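Local coordinates for protein KP700603 (Klebsiella pneumoniae 700603, PDB 5KVK) that is of unknown function but belongs to the competence-damaged protein (CinA) superfamily, some members of which deamidate nicotinamide mononucleotide, at residues A[15-20]-A[46-51]; A[22-27]-A[52-57]; A[88-93]-A[134-139]; A[141-144]-A[149-152]. All blocks are in the same frame, centred on the assembly; numbering follows the deposited sequence.

Contact 1. Residues A[15-20]-A[46-51]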
loop_
_atom_site.group_PDB
_atom_site.type_symbol
_atom_site.label_atom_id
_atom_site.label_comp_id
_atom_site.label_asym_id
_atom_site.label_seq_id
_atom_site.Cartn_x
_atom_site.Cartn_y
_atom_site.Cartn_z
ATOM N N LEU A 15 12.340 13.273 -7.616
ATOM C CA LEU A 15 12.386 12.211 -8.636
ATOM C C LEU A 15 10.992 11.771 -9.069
ATOM O O LEU A 15 10.713 11.591 -10.275
ATOM C CB LEU A 15 13.152 11.013 -8.065
ATOM C CG LEU A 15 13.065 9.740 -8.900
ATOM C CD1 LEU A 15 13.880 10.082 -10.117
ATOM C CD2 LEU A 15 13.658 8.550 -8.176
ATOM N N THR A 16 10.108 11.526 -8.091
ATOM C CA THR A 16 8.785 11.035 -8.450
ATOM C C THR A 16 8.018 12.082 -9.236
ATOM O O THR A 16 7.227 11.740 -10.118
ATOM C CB THR A 16 8.008 10.646 -7.198
ATOM O OG1 THR A 16 8.779 9.649 -6.502
ATOM C CG2 THR A 16 6.652 10.053 -7.555
ATOM N N THR A 17 8.198 13.366 -8.899
ATOM C CA THR A 17 7.569 14.419 -9.700
ATOM C C THR A 17 7.980 14.294 -11.167
ATOM O O THR A 17 7.142 14.391 -12.090
ATOM C CB THR A 17 7.990 15.772 -9.124
ATOM O OG1 THR A 17 7.458 15.885 -7.791
ATOM C CG2 THR A 17 7.515 16.909 -9.980
ATOM N N ARG A 18 9.272 14.062 -11.403
ATOM C CA ARG A 18 9.761 14.047 -12.784
ATOM C C ARG A 18 9.161 12.873 -13.528
ATOM O O ARG A 18 8.621 13.000 -14.628
ATOM C CB ARG A 18 11.277 13.955 -12.806
ATOM C CG ARG A 18 11.783 13.786 -14.211
ATOM C CD ARG A 18 13.285 13.834 -14.346
ATOM N NE ARG A 18 14.017 12.893 -13.485
ATOM C CZ ARG A 18 14.417 11.663 -13.809
ATOM N NH1 ARG A 18 14.104 11.107 -14.978
ATOM N NH2 ARG A 18 15.143 10.978 -12.943
ATOM N N VAL A 19 9.179 11.713 -12.900
ATOM C CA VAL A 19 8.684 10.525 -13.576
ATOM C C VAL A 19 7.174 10.580 -13.762
ATOM O O VAL A 19 6.651 10.150 -14.806
ATOM C CB VAL A 19 9.145 9.284 -12.788
ATOM C CG1 VAL A 19 8.523 8.049 -13.387
ATOM C CG2 VAL A 19 10.644 9.177 -12.885
ATOM N N ALA A 20 6.438 11.131 -12.789
ATOM C CA ALA A 20 4.991 11.270 -12.969
ATOM C C ALA A 20 4.645 12.169 -14.153
ATOM O O ALA A 20 3.711 11.870 -14.917
ATOM C CB ALA A 20 4.354 11.806 -11.687
ATOM N N CYS A 46 1.205 8.643 -4.190
ATOM C CA CYS A 46 0.040 9.385 -3.722
ATOM C C CYS A 46 0.401 10.745 -3.187
ATOM O O CYS A 46 -0.504 11.580 -3.056
ATOM C CB CYS A 46 -0.722 8.578 -2.643
ATOM S SG CYS A 46 -1.394 6.983 -3.309
ATOM N N ALA A 47 1.666 10.980 -2.837
ATOM C CA ALA A 47 2.101 12.261 -2.318
ATOM C C ALA A 47 2.250 13.299 -3.430
ATOM O O ALA A 47 2.417 14.500 -3.128
ATOM C CB ALA A 47 3.447 12.163 -1.567
ATOM N N GLN A 48 2.141 12.865 -4.685
ATOM C CA GLN A 48 2.232 13.719 -5.864
ATOM C C GLN A 48 0.990 14.577 -6.022
ATOM O O GLN A 48 -0.098 14.242 -5.545
ATOM C CB GLN A 48 2.412 12.878 -7.118
ATOM C CG GLN A 48 3.774 12.325 -7.234
ATOM C CD GLN A 48 4.712 13.424 -7.587
ATOM O OE1 GLN A 48 4.511 14.087 -8.592
ATOM N NE2 GLN A 48 5.724 13.636 -6.780
ATOM N N ALA A 49 1.174 15.731 -6.693
ATOM C CA ALA A 49 0.093 16.696 -6.798
ATOM C C ALA A 49 -1.086 16.173 -7.606
ATOM O O ALA A 49 -2.241 16.539 -7.318
ATOM C CB ALA A 49 0.609 18.005 -7.420
ATOM N N ASP A 50 -0.842 15.355 -8.619
ATOM C CA ASP A 50 -1.905 14.904 -9.522
ATOM C C ASP A 50 -1.890 13.390 -9.671
ATOM O O ASP A 50 -1.945 12.845 -10.786
ATOM C CB ASP A 50 -1.800 15.550 -10.886
ATOM C CG ASP A 50 -0.389 15.884 -11.257
ATOM O OD1 ASP A 50 0.494 15.043 -10.994
ATOM O OD2 ASP A 50 -0.174 17.017 -11.762
ATOM N N THR A 51 -1.869 12.706 -8.551
ATOM C CA THR A 51 -1.825 11.248 -8.557
ATOM C C THR A 51 -2.846 10.606 -9.477
ATOM O O THR A 51 -2.522 9.652 -10.201
ATOM C CB THR A 51 -2.070 10.755 -7.132
ATOM O OG1 THR A 51 -1.063 11.333 -6.296
ATOM C CG2 THR A 51 -2.000 9.236 -7.034
#
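Gln48 reaches from its loop to helix 12-26, and one polar bond anchors it there: NE2 donates to the hydroxyl OG1 of Thr17 at 3.0 Å. The N-H...O angle of 166° shows the bond to be nearly straight, and OG1 sits within 1° of the amide plane. Thr17 keeps OG1 beside its own backbone N (chi1 -64°), which also places the hydroxyl against the carbonyl of His13 one turn earlier. That oxygen is thus gripped by two bonds, and since the amide gives a hydrogen to it, its own can go to His13 O.

The remaining contacts are van der Waals. The amide lies across the helix surface, with Gln48 OE1 3.3 Å from Thr17 CA. The same Gln48 OE1 is 3.8 Å from Ala20 CB. Nearer the loop, the chain of Gln48 bends and its CG meets the Thr16 methyl CG2 at 3.7 Å. The Thr16 hydroxyl turns elsewhere, to Thr12 O. Phe54 touches both Gln48 and Ala20, adding an aromatic border to this largely buried patch.

The backbones approach to 6.6 Å between the CA atoms of Thr17 and Gln48. Because the loop leaves helix 40-46 and leads to strand 55-61, which runs parallel to strand 30-34, the site belongs to the closing arm of a beta-alpha-beta crossover, pinned through Gln48 to helix 12-26, which lies ahead of the crossover in the chain.

Contact 2. Residues A[22-27]-A[52-57]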
loop_
_atom_site.group_PDB
_atom_site.type_symbol
_atom_site.label_atom_id
_atom_site.label_comp_id
_atom_site.label_asym_id
_atom_site.label_seq_id
_atom_site.Cartn_x
_atom_site.Cartn_y
_atom_site.Cartn_z
ATOM N N ALA A 22 6.262 12.486 -16.757
ATOM C CA ALA A 22 6.535 11.725 -17.953
ATOM C C ALA A 22 5.416 10.731 -18.211
ATOM O O ALA A 22 4.993 10.567 -19.362
ATOM C CB ALA A 22 7.891 11.034 -17.838
ATOM N N LEU A 23 4.923 10.044 -17.158
ATOM C CA LEU A 23 3.770 9.152 -17.355
ATOM C C LEU A 23 2.573 9.928 -17.884
ATOM O O LEU A 23 1.891 9.470 -18.818
ATOM C CB LEU A 23 3.396 8.439 -16.036
ATOM C CG LEU A 23 4.406 7.405 -15.573
ATOM C CD1 LEU A 23 4.077 6.991 -14.131
ATOM C CD2 LEU A 23 4.306 6.171 -16.471
ATOM N N ILE A 24 2.306 11.109 -17.309
ATOM C CA ILE A 24 1.161 11.912 -17.767
ATOM C C ILE A 24 1.353 12.348 -19.208
ATOM O O ILE A 24 0.392 12.400 -19.986
ATOM C CB ILE A 24 0.939 13.115 -16.823
ATOM C CG1 ILE A 24 0.518 12.605 -15.445
ATOM C CG2 ILE A 24 -0.128 14.074 -17.368
ATOM C CD1 ILE A 24 0.782 13.628 -14.361
ATOM N N ALA A 25 2.600 12.624 -19.602
ATOM C CA ALA A 25 2.858 13.022 -20.975
ATOM C C ALA A 25 2.425 11.941 -21.976
ATOM O O ALA A 25 1.885 12.267 -23.047
ATOM C CB ALA A 25 4.341 13.374 -21.139
ATOM N N ARG A 26 2.685 10.670 -21.662
ATOM C CA ARG A 26 2.333 9.503 -22.461
ATOM C C ARG A 26 0.877 9.067 -22.310
ATOM O O ARG A 26 0.399 8.240 -23.110
ATOM C CB ARG A 26 3.216 8.326 -22.061
ATOM C CG ARG A 26 4.459 8.181 -22.862
ATOM C CD ARG A 26 5.603 8.859 -22.194
ATOM N NE ARG A 26 6.810 8.722 -22.999
ATOM C CZ ARG A 26 7.965 9.313 -22.711
ATOM N NH1 ARG A 26 8.059 10.079 -21.622
ATOM N NH2 ARG A 26 9.014 9.141 -23.514
ATOM N N GLY A 27 0.169 9.614 -21.329
ATOM C CA GLY A 27 -1.121 9.119 -20.898
ATOM C C GLY A 27 -1.108 7.708 -20.352
ATOM O O GLY A 27 -2.080 6.953 -20.563
ATOM N N ALA A 52 -4.114 11.020 -9.369
ATOM C CA ALA A 52 -5.153 10.275 -10.095
ATOM C C ALA A 52 -4.973 10.355 -11.604
ATOM O O ALA A 52 -5.576 9.543 -12.337
ATOM C CB ALA A 52 -6.559 10.768 -9.712
ATOM N N ALA A 53 -4.147 11.286 -12.102
ATOM C CA ALA A 53 -3.946 11.344 -13.538
ATOM C C ALA A 53 -3.115 10.170 -14.042
ATOM O O ALA A 53 -3.159 9.861 -15.235
ATOM C CB ALA A 53 -3.282 12.664 -13.965
ATOM N N PHE A 54 -2.394 9.504 -13.163
ATOM C CA PHE A 54 -1.558 8.389 -13.600
ATOM C C PHE A 54 -1.561 7.187 -12.671
ATOM O O PHE A 54 -0.894 6.205 -12.997
ATOM C CB PHE A 54 -0.092 8.871 -13.784
ATOM C CG PHE A 54 0.548 9.320 -12.504
ATOM C CD1 PHE A 54 0.367 10.616 -12.072
ATOM C CD2 PHE A 54 1.313 8.442 -11.723
ATOM C CE1 PHE A 54 0.911 11.053 -10.903
ATOM C CE2 PHE A 54 1.883 8.911 -10.551
ATOM C CZ PHE A 54 1.653 10.192 -10.153
ATOM N N TYR A 55 -2.301 7.198 -11.558
ATOM C CA TYR A 55 -2.177 6.111 -10.578
ATOM C C TYR A 55 -3.409 6.041 -9.722
ATOM O O TYR A 55 -3.851 7.069 -9.236
ATOM C CB TYR A 55 -0.978 6.391 -9.646
ATOM C CG TYR A 55 -0.730 5.328 -8.597
ATOM C CD1 TYR A 55 -0.033 4.127 -8.917
ATOM C CD2 TYR A 55 -1.093 5.551 -7.287
ATOM C CE1 TYR A 55 0.217 3.159 -7.956
ATOM C CE2 TYR A 55 -0.846 4.595 -6.327
ATOM C CZ TYR A 55 -0.187 3.423 -6.669
ATOM O OH TYR A 55 0.078 2.485 -5.653
ATOM N N ASP A 56 -3.919 4.804 -9.436
ATOM C CA ASP A 56 -4.898 4.728 -8.351
ATOM C C ASP A 56 -4.889 3.435 -7.558
ATOM O O ASP A 56 -5.636 3.359 -6.551
ATOM C CB ASP A 56 -6.332 4.982 -8.827
ATOM C CG ASP A 56 -6.859 3.914 -9.843
ATOM O OD1 ASP A 56 -6.231 2.816 -10.064
ATOM O OD2 ASP A 56 -7.893 4.238 -10.427
ATOM N N THR A 57 -4.067 2.449 -7.929
ATOM C CA THR A 57 -4.110 1.135 -7.296
ATOM C C THR A 57 -2.722 0.666 -6.910
ATOM O O THR A 57 -1.829 0.519 -7.775
ATOM C CB THR A 57 -4.753 0.129 -8.270
ATOM O OG1 THR A 57 -6.094 0.550 -8.524
ATOM C CG2 THR A 57 -4.778 -1.273 -7.575
#
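The ring of Phe54 meets two aliphatic side chains of helix 12-26 at its two ortho carbons. Ile24 brings its terminal methyl CD1 to 3.8 Å from Phe54 CD1, while the CD1 methyl of Leu23 stands 3.9 Å from Phe54 CD2. Both approach obliquely to the ring plane.

Phe54 holds its ring between the backbone N and the carbonyl carbon (chi1 64°), a position that turns it against the side of helix 12-26; the nearest CA pair, Ile24 and Phe54, is 6.1 Å apart. The Leu23 side chain crosses that of Phe54 at about a right angle, and the two also meet at their roots, Leu23 CB lying 4.2 Å from Phe54 CB. Ile24 adds a second point on its own side of the ring, with CG1 3.9 Å from Phe54 CD1. Beyond the two segments the ring also touches Leu45. Ile24 extends the apolar surface outward, where its CG1 is 4.1 Å from the CB of Ala53, on the more exposed side.

Farther along the strand, Asp56 OD2 pairs with Arg29 and with Ser63 of the second subunit, to which Asp56 also makes backbone hydrogen bonds. The helix stops at Gly27, whose positive phi and two bonds back into the last turn define a Schellman motif. A helix C-terminus thus packs on the lead-in to strand 55-61, the outermost on its side of the alpha/beta sheet within this chain.

Contact 3. Residues A[88-93]-A[134-139]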
loop_
_atom_site.group_PDB
_atom_site.type_symbol
_atom_site.label_atom_id
_atom_site.label_comp_id
_atom_site.label_asym_id
_atom_site.label_seq_id
_atom_site.Cartn_x
_atom_site.Cartn_y
_atom_site.Cartn_z
ATOM N N CYS A 88 9.224 -14.544 -9.305
ATOM C CA CYS A 88 8.143 -14.042 -8.487
ATOM C C CYS A 88 7.784 -12.599 -8.850
ATOM O O CYS A 88 6.591 -12.280 -8.980
ATOM C CB CYS A 88 8.473 -14.175 -7.005
ATOM S SG CYS A 88 7.125 -13.479 -5.985
ATOM N N VAL A 89 8.783 -11.711 -9.059
ATOM C CA VAL A 89 8.423 -10.337 -9.389
ATOM C C VAL A 89 7.753 -10.257 -10.747
ATOM O O VAL A 89 6.873 -9.415 -10.928
ATOM C CB VAL A 89 9.606 -9.337 -9.308
ATOM C CG1 VAL A 89 9.929 -9.081 -7.809
ATOM C CG2 VAL A 89 10.818 -9.817 -10.094
ATOM N N GLN A 90 8.120 -11.138 -11.693
ATOM C CA GLN A 90 7.402 -11.209 -12.975
ATOM C C GLN A 90 5.922 -11.511 -12.734
ATOM O O GLN A 90 5.040 -10.772 -13.196
ATOM C CB GLN A 90 8.030 -12.244 -13.894
ATOM C CG GLN A 90 9.333 -11.808 -14.438
ATOM C CD GLN A 90 10.086 -12.915 -15.172
ATOM O OE1 GLN A 90 9.990 -14.105 -14.819
ATOM N NE2 GLN A 90 10.839 -12.525 -16.210
ATOM N N GLU A 91 5.634 -12.563 -11.955
ATOM C CA GLU A 91 4.235 -12.953 -11.744
ATOM C C GLU A 91 3.489 -11.910 -10.911
ATOM O O GLU A 91 2.328 -11.583 -11.235
ATOM C CB GLU A 91 4.164 -14.342 -11.116
ATOM C CG GLU A 91 4.618 -15.426 -12.091
ATOM C CD GLU A 91 4.507 -16.813 -11.521
ATOM O OE1 GLU A 91 5.058 -17.757 -12.094
ATOM O OE2 GLU A 91 3.849 -16.962 -10.497
ATOM N N MET A 92 4.134 -11.343 -9.871
ATOM C CA MET A 92 3.539 -10.199 -9.174
ATOM C C MET A 92 3.166 -9.103 -10.167
ATOM O O MET A 92 2.064 -8.546 -10.072
ATOM C CB MET A 92 4.503 -9.638 -8.141
ATOM C CG MET A 92 4.624 -10.595 -6.920
ATOM S SD MET A 92 5.902 -9.875 -5.800
ATOM C CE MET A 92 5.027 -8.454 -5.122
ATOM N N SER A 93 4.059 -8.778 -11.103
ATOM C CA SER A 93 3.768 -7.616 -11.972
ATOM C C SER A 93 2.583 -7.918 -12.871
ATOM O O SER A 93 1.725 -7.053 -13.061
ATOM C CB SER A 93 4.969 -7.189 -12.807
ATOM O OG SER A 93 5.248 -8.094 -13.845
ATOM N N GLY A 134 2.531 -6.169 -20.542
ATOM C CA GLY A 134 2.962 -7.548 -20.702
ATOM C C GLY A 134 4.395 -7.752 -21.174
ATOM O O GLY A 134 4.852 -8.903 -21.217
ATOM N N GLN A 135 5.114 -6.685 -21.540
ATOM C CA GLN A 135 6.557 -6.756 -21.798
ATOM C C GLN A 135 7.267 -6.465 -20.488
ATOM O O GLN A 135 7.139 -5.360 -19.964
ATOM C CB GLN A 135 6.960 -5.737 -22.864
ATOM C CG GLN A 135 6.281 -5.946 -24.201
ATOM C CD GLN A 135 6.769 -4.950 -25.296
ATOM O OE1 GLN A 135 7.495 -3.982 -24.992
ATOM N NE2 GLN A 135 6.396 -5.206 -26.546
ATOM N N ILE A 136 7.960 -7.459 -19.924
ATOM C CA ILE A 136 8.513 -7.349 -18.570
ATOM C C ILE A 136 10.031 -7.204 -18.646
ATOM O O ILE A 136 10.726 -7.987 -19.327
ATOM C CB ILE A 136 8.115 -8.552 -17.688
ATOM C CG1 ILE A 136 6.600 -8.792 -17.744
ATOM C CG2 ILE A 136 8.613 -8.316 -16.289
ATOM C CD1 ILE A 136 6.120 -10.079 -17.002
ATOM N N GLU A 137 10.545 -6.193 -17.968
ATOM C CA GLU A 137 11.978 -6.130 -17.724
ATOM C C GLU A 137 12.222 -6.296 -16.225
ATOM O O GLU A 137 11.398 -5.888 -15.401
ATOM C CB GLU A 137 12.564 -4.809 -18.211
ATOM C CG GLU A 137 12.307 -4.601 -19.717
ATOM C CD GLU A 137 13.145 -3.492 -20.349
ATOM O OE1 GLU A 137 13.208 -2.368 -19.796
ATOM O OE2 GLU A 137 13.763 -3.774 -21.408
ATOM N N THR A 138 13.377 -6.876 -15.862
ATOM C CA THR A 138 13.622 -7.138 -14.430
ATOM C C THR A 138 15.040 -6.721 -14.034
ATOM O O THR A 138 15.917 -6.521 -14.888
ATOM C CB THR A 138 13.484 -8.608 -14.084
ATOM O OG1 THR A 138 14.456 -9.369 -14.811
ATOM C CG2 THR A 138 12.065 -9.145 -14.399
ATOM N N GLN A 139 15.271 -6.645 -12.720
ATOM C CA GLN A 139 16.594 -6.267 -12.221
ATOM C C GLN A 139 16.726 -6.674 -10.766
ATOM O O GLN A 139 15.819 -6.379 -9.986
ATOM C CB GLN A 139 16.826 -4.740 -12.328
ATOM C CG GLN A 139 18.209 -4.269 -11.793
ATOM C CD GLN A 139 19.329 -4.764 -12.680
ATOM O OE1 GLN A 139 19.321 -4.491 -13.880
ATOM N NE2 GLN A 139 20.279 -5.522 -12.110
HETATM O O HOH W 1 11.761 -10.300 -17.581
#
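Helix 88-93 and strand 135-139 pass at 9.3 Å between their axes, with an angle of 141° between their N-to-C directions, and the CA atoms of Gln90 and Ile136 come within 6.9 Å. Ile136 and Thr138, two residues apart on the strand, both direct CB toward the helix and share the aliphatic part of Gln90. Its CG lies 3.8 Å from the Thr138 methyl CG2 and 4.0 Å from the Ile136 branch CG2. The Thr138 hydroxyl is turned to another partner, Glu86, leaving the methyl for Gln90.

Ile136 stretches its longer branch to Ser93, where CD1 packs 3.8 Å from OG. With chi1 at 72°, that hydroxyl sits between the backbone N and the carbonyl carbon, where Ser93 OG can donate to Gln90 O at 2.8 Å. The C=O...donor angle is 128°, with the donor tilted somewhat from the carbonyl plane. Asn131 also bonds Ser93 OG, so this buried oxygen is well satisfied beside the isoleucine.

No direct hydrogen bond joins the segments, but one water does. Gln90 NE2 donates to it at 2.8 Å, and the water passes a hydrogen to Ile136 O at 3.1 Å.

Glu137 points its CB away from this helix and forms a salt bridge with Lys165 of helix 147-165. Helix 86-100 and helix 147-165 therefore lie against opposite faces of the strand, as in a three-layer alpha/beta/alpha sandwich.

Contact 4. Residues A[141-144]-A[149-152]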
loop_
_atom_site.group_PDB
_atom_site.type_symbol
_atom_site.label_atom_id
_atom_site.label_comp_id
_atom_site.label_asym_id
_atom_site.label_seq_id
_atom_site.Cartn_x
_atom_site.Cartn_y
_atom_site.Cartn_z
ATOM N N MET A 141 18.944 -5.882 -7.361
ATOM C CA MET A 141 19.870 -4.975 -6.691
ATOM C C MET A 141 20.189 -5.509 -5.299
ATOM O O MET A 141 19.449 -6.318 -4.745
ATOM C CB MET A 141 19.297 -3.550 -6.597
ATOM C CG MET A 141 18.923 -2.967 -7.980
ATOM S SD MET A 141 20.340 -2.583 -8.952
ATOM C CE MET A 141 21.059 -1.144 -8.140
ATOM N N ARG A 142 21.313 -5.062 -4.736
ATOM C CA ARG A 142 21.622 -5.350 -3.325
ATOM C C ARG A 142 21.996 -4.034 -2.664
ATOM O O ARG A 142 23.122 -3.589 -2.811
ATOM C CB ARG A 142 22.745 -6.374 -3.187
ATOM C CG ARG A 142 22.808 -7.022 -1.809
ATOM C CD ARG A 142 23.918 -6.496 -0.971
ATOM N NE ARG A 142 24.196 -7.440 0.106
ATOM C CZ ARG A 142 25.270 -7.392 0.896
ATOM N NH1 ARG A 142 26.163 -6.415 0.747
ATOM N NH2 ARG A 142 25.441 -8.307 1.847
ATOM N N PHE A 143 21.069 -3.416 -1.922
ATOM C CA PHE A 143 21.348 -2.117 -1.348
ATOM C C PHE A 143 22.061 -2.262 -0.021
ATOM O O PHE A 143 21.892 -3.256 0.698
ATOM C CB PHE A 143 20.057 -1.343 -1.151
ATOM C CG PHE A 143 19.305 -1.159 -2.412
ATOM C CD1 PHE A 143 18.182 -1.940 -2.710
ATOM C CD2 PHE A 143 19.713 -0.209 -3.326
ATOM C CE1 PHE A 143 17.504 -1.750 -3.904
ATOM C CE2 PHE A 143 19.013 -0.028 -4.552
ATOM C CZ PHE A 143 17.899 -0.794 -4.827
ATOM N N THR A 144 22.844 -1.252 0.309
ATOM C CA THR A 144 23.572 -1.172 1.566
ATOM C C THR A 144 22.799 -0.238 2.504
ATOM O O THR A 144 22.048 0.623 2.056
ATOM C CB THR A 144 25.004 -0.680 1.299
ATOM O OG1 THR A 144 25.612 -1.509 0.284
ATOM C CG2 THR A 144 25.837 -0.734 2.531
ATOM N N ALA A 149 16.706 2.589 5.134
ATOM C CA ALA A 149 17.497 3.071 3.981
ATOM C C ALA A 149 17.345 2.179 2.766
ATOM O O ALA A 149 17.305 2.681 1.639
ATOM C CB ALA A 149 18.986 3.167 4.328
ATOM N N VAL A 150 17.308 0.853 2.970
ATOM C CA VAL A 150 17.109 -0.080 1.874
ATOM C C VAL A 150 15.767 0.185 1.218
ATOM O O VAL A 150 15.670 0.291 -0.011
ATOM C CB VAL A 150 17.199 -1.535 2.387
ATOM C CG1 VAL A 150 16.720 -2.479 1.331
ATOM C CG2 VAL A 150 18.679 -1.872 2.719
ATOM N N VAL A 151 14.732 0.392 2.044
ATOM C CA VAL A 151 13.387 0.624 1.516
ATOM C C VAL A 151 13.365 1.910 0.708
ATOM O O VAL A 151 12.818 1.953 -0.393
ATOM C CB VAL A 151 12.354 0.659 2.653
ATOM C CG1 VAL A 151 10.986 1.203 2.103
ATOM C CG2 VAL A 151 12.175 -0.753 3.123
ATOM N N ALA A 152 13.986 2.965 1.240
ATOM C CA ALA A 152 13.967 4.246 0.548
ATOM C C ALA A 152 14.749 4.142 -0.746
ATOM O O ALA A 152 14.312 4.646 -1.776
ATOM C CB ALA A 152 14.550 5.356 1.453
#
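Val150 makes the closer half of this contact with a single methyl. Its CG2 lies 4.0 Å from the carbonyl oxygen of Phe143 and 4.1 Å from Phe143 CB, and it reaches the next carbonyl, Thr144 O, at 4.2 Å. The torsion of Val150 (chi1 168°) sets CG1 anti to the backbone N and leaves CG2 beside that N, the branch that meets the chain just after the strand. Backbone approach agrees: the CA atoms of Phe143 and Val150 are 5.7 Å apart.

The other half is loose. Thr144 directs its CB away from the helix, its side chain makes no contact with 149-152, and it was modelled in two conformations on the exposed side. Its backbone oxygen is better engaged, since Gln153 NE2 bonds both Thr144 O and Ala149 O, a polar tie between the chain leaving the strand and the first turns of the helix.

Phe143 fills the inner side, its side chain touching Val126 and Phe128 of strand 125-132 and Ala154 and Phe157 of helix 147-165. The short connection from strand 135-142 thus folds helix 147-165 back over the sheet, with Phe143 wedged between strand 125-132 and the helix.

Contacts 1 and 2 form one neighbourhood: their centres are 9 Å apart, they share helix 12-26, their segments interleave in sequence, and Ala20 CB meets Phe54 CZ at 3.5 Å. Both also touch the second subunit. Contacts 3 and 4 follow later in sequence and share strand 135-142, with centres 19 Å apart. The centres of contacts 3 and 1 are about 23 Å apart, on opposite sides of the chain's centre; those of contacts 4 and 2 are about 26 Å apart, likewise across it. Contacts 2, 3 and 4 reach the same mixed sheet, at strands 55-61 and 135-142, outermost within this chain, so together they record how helices are fastened to both borders of the chain's own sheet.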